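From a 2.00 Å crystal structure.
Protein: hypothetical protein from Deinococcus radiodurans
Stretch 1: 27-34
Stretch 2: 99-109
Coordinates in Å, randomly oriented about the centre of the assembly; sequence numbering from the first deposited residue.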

# COMPACT_ATOMS: atom_id res chain seq x y z
N LEU A 27 -9.82 1.59 -15.47
CA LEU A 27 -10.66 0.51 -15.92
C LEU A 27 -9.82 -0.61 -16.51
O LEU A 27 -8.81 -0.39 -17.18
CB LEU A 27 -11.66 0.97 -16.98
CG LEU A 27 -12.56 2.19 -16.83
CD1 LEU A 27 -13.54 2.10 -17.98
CD2 LEU A 27 -13.29 2.20 -15.55
N LEU A 28 -10.26 -1.83 -16.26
CA LEU A 28 -9.78 -2.95 -17.05
C LEU A 28 -10.82 -3.24 -18.13
O LEU A 28 -12.00 -3.37 -17.84
CB LEU A 28 -9.51 -4.14 -16.15
CG LEU A 28 -8.44 -3.92 -15.09
CD1 LEU A 28 -8.32 -5.22 -14.33
CD2 LEU A 28 -7.12 -3.45 -15.66
N THR A 29 -10.34 -3.33 -19.37
CA THR A 29 -11.14 -3.54 -20.57
C THR A 29 -10.55 -4.60 -21.50
O THR A 29 -9.36 -4.88 -21.42
CB THR A 29 -11.30 -2.24 -21.39
OG1 THR A 29 -10.17 -2.02 -22.26
CG2 THR A 29 -11.38 -1.04 -20.48
N PRO A 30 -11.37 -5.14 -22.40
CA PRO A 30 -10.88 -6.14 -23.35
C PRO A 30 -9.78 -5.61 -24.28
O PRO A 30 -9.02 -6.43 -24.78
CB PRO A 30 -12.13 -6.60 -24.10
CG PRO A 30 -13.15 -5.56 -23.89
CD PRO A 30 -12.81 -4.88 -22.58
N GLN A 31 -9.65 -4.29 -24.40
CA GLN A 31 -8.56 -3.71 -25.17
C GLN A 31 -7.40 -3.14 -24.35
O GLN A 31 -6.55 -2.45 -24.89
CB GLN A 31 -9.11 -2.59 -26.06
CG GLN A 31 -10.34 -2.99 -26.86
CD GLN A 31 -10.78 -1.88 -27.82
OE1 GLN A 31 -11.82 -1.23 -27.63
NE2 GLN A 31 -9.98 -1.67 -28.84
N GLY A 32 -7.35 -3.44 -23.06
CA GLY A 32 -6.23 -3.01 -22.24
C GLY A 32 -6.70 -2.21 -21.04
O GLY A 32 -7.89 -1.99 -20.82
N LYS A 33 -5.72 -1.79 -20.25
CA LYS A 33 -5.98 -0.91 -19.12
C LYS A 33 -6.29 0.49 -19.63
O LYS A 33 -5.62 0.92 -20.57
CB LYS A 33 -4.74 -0.83 -18.25
CG LYS A 33 -4.33 -2.06 -17.44
CD LYS A 33 -3.12 -1.62 -16.60
CE LYS A 33 -2.22 -2.75 -16.20
NZ LYS A 33 -1.47 -2.47 -14.93
N LEU A 34 -7.19 1.22 -18.97
CA LEU A 34 -7.58 2.57 -19.34
C LEU A 34 -7.68 3.44 -18.10
O LEU A 34 -8.37 3.08 -17.15
CB LEU A 34 -8.94 2.56 -20.06
CG LEU A 34 -9.61 3.88 -20.43
CD1 LEU A 34 -8.74 4.72 -21.35
CD2 LEU A 34 -10.96 3.60 -21.06
N ALA A 99 -4.70 -7.67 -10.20
CA ALA A 99 -4.64 -7.66 -11.66
C ALA A 99 -3.87 -6.45 -12.21
O ALA A 99 -3.06 -6.58 -13.13
CB ALA A 99 -6.03 -7.73 -12.26
N ASP A 100 -4.08 -5.30 -11.58
CA ASP A 100 -3.43 -4.07 -12.02
C ASP A 100 -1.93 -4.15 -11.82
O ASP A 100 -1.18 -3.60 -12.60
CB ASP A 100 -3.94 -2.86 -11.25
CG ASP A 100 -3.53 -1.54 -11.89
OD1 ASP A 100 -3.54 -1.38 -13.13
OD2 ASP A 100 -3.14 -0.60 -11.20
N ALA A 101 -1.53 -4.84 -10.76
CA ALA A 101 -0.13 -4.98 -10.40
C ALA A 101 0.55 -6.02 -11.28
O ALA A 101 1.74 -5.89 -11.57
CB ALA A 101 -0.04 -5.36 -8.95
N LEU A 102 -0.21 -7.03 -11.70
CA LEU A 102 0.38 -8.18 -12.35
C LEU A 102 0.70 -7.89 -13.82
O LEU A 102 1.73 -8.32 -14.33
CB LEU A 102 -0.49 -9.42 -12.19
CG LEU A 102 -0.11 -10.65 -13.01
CD1 LEU A 102 1.17 -11.22 -12.44
CD2 LEU A 102 -1.19 -11.71 -13.00
N PHE A 103 -0.20 -7.18 -14.48
CA PHE A 103 -0.11 -6.86 -15.89
C PHE A 103 0.48 -5.46 -16.08
O PHE A 103 -0.13 -4.47 -15.67
CB PHE A 103 -1.51 -6.91 -16.50
CG PHE A 103 -2.09 -8.29 -16.55
CD1 PHE A 103 -2.82 -8.79 -15.49
CD2 PHE A 103 -1.87 -9.11 -17.66
CE1 PHE A 103 -3.33 -10.09 -15.55
CE2 PHE A 103 -2.39 -10.40 -17.72
CZ PHE A 103 -3.11 -10.89 -16.66
N GLN A 104 1.64 -5.38 -16.72
CA GLN A 104 2.21 -4.09 -17.11
C GLN A 104 1.50 -3.55 -18.35
O GLN A 104 0.74 -4.27 -19.00
CB GLN A 104 3.70 -4.26 -17.45
CG GLN A 104 4.49 -4.94 -16.36
CD GLN A 104 4.19 -4.34 -15.01
OE1 GLN A 104 3.51 -4.95 -14.18
NE2 GLN A 104 4.67 -3.12 -14.78
N GLU A 105 1.75 -2.28 -18.64
CA GLU A 105 1.09 -1.60 -19.75
C GLU A 105 1.34 -2.39 -21.03
O GLU A 105 2.46 -2.86 -21.23
CB GLU A 105 1.59 -0.17 -19.89
N GLY A 106 0.29 -2.61 -21.82
CA GLY A 106 0.30 -3.53 -22.95
C GLY A 106 0.07 -5.01 -22.70
O GLY A 106 -0.26 -5.78 -23.60
N GLU A 107 0.27 -5.50 -21.48
CA GLU A 107 0.09 -6.93 -21.23
C GLU A 107 -1.36 -7.38 -21.03
O GLU A 107 -1.59 -8.59 -21.03
CB GLU A 107 0.94 -7.39 -20.04
CG GLU A 107 2.40 -6.97 -20.11
CD GLU A 107 3.28 -7.58 -19.03
OE1 GLU A 107 2.77 -8.21 -18.07
OE2 GLU A 107 4.50 -7.38 -19.19
N PHE A 108 -2.31 -6.47 -20.85
CA PHE A 108 -3.68 -6.82 -20.50
C PHE A 108 -4.62 -7.10 -21.67
O PHE A 108 -5.19 -6.20 -22.27
CB PHE A 108 -4.34 -5.80 -19.57
CG PHE A 108 -5.53 -6.34 -18.82
CD1 PHE A 108 -5.37 -7.16 -17.72
CD2 PHE A 108 -6.81 -6.07 -19.24
CE1 PHE A 108 -6.47 -7.66 -17.04
CE2 PHE A 108 -7.92 -6.53 -18.57
CZ PHE A 108 -7.76 -7.33 -17.45
N SER A 109 -4.80 -8.38 -21.95
CA SER A 109 -5.44 -8.87 -23.17
C SER A 109 -6.93 -9.09 -22.96
O SER A 109 -7.43 -9.05 -21.84
CB SER A 109 -4.83 -10.22 -23.55
OG SER A 109 -4.95 -11.15 -22.48
O HOH W 1 -6.22 -5.98 -24.71
O HOH W 2 -2.81 -2.65 -21.21

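A tight hairpin meets a helix end and the loop that follows. Together they bury 448 Å², with K33 and F108 covered most (107 and 102 Å²). The contact sorts into an apolar part, a polar part and a seam of backbone and water.

The apolar part centres on F108. Its CA-to-CB bond points toward the hairpin, and with chi1 near t the ring lies beside the first strand. L28, also directed toward its partner, sets its branched end over one ring face: CD2 of L28 is 4.2 Å from the centroid of the F108 ring and 7° off the normal, a CH-pi contact. CB of L28 packs 3.8 Å from CE2 of F108, while CD1 of L28 reaches 4.0 Å from CB of A99, where alanine's single methyl packs against the leucine. All three residues are buried. At the ring edge, O of T29 lies 3.6 Å from CD2 of F108, a carbonyl meeting the slightly positive rim.

The polar part belongs to K33. Its CA-to-CB bond points sideways, but the chain is extended, m at chi1 and t from chi2 to chi4, and carries the ammonium to the helix end. There NZ of K33 donates to O of D100 at 2.6 Å and forms a salt bridge with OD1 of D100 at 3.0 Å. A further hydrogen bond runs from NZ of K33 to O of F103 at 2.5 Å, though that oxygen's position is less sure. Lysine suits this site: it has the reach, and its three donor hydrogens can serve the D100 carbonyl, which lacks a helical N-H partner, the F103 carbonyl just beyond the helix, and a carboxylate.

At the turn, G32 and F108 have their CA atoms 4.9 Å apart, and CA of G32 makes a CA-H...O contact with O of F108 at 3.4 Å. The backbone itself calls for glycine: at phi 124° and psi 180°, a CB would be jammed against the preceding carbonyl. The type I turn is closed by G32 N to T29 O at 3.0 Å; T29 N to G32 O at 3.1 Å pairs the strands, and OG1 of T29 donates to O of G32 at 2.7 Å.

Two waters complete the seam. Water 1 donates to O of P30 at 2.8 Å and O of F108 at 2.7 Å; water 2 accepts from N of K33 and N of G106, both at 3.2 Å. The rule: one buried aromatic packs against a leucine while one long cation binds the helix end.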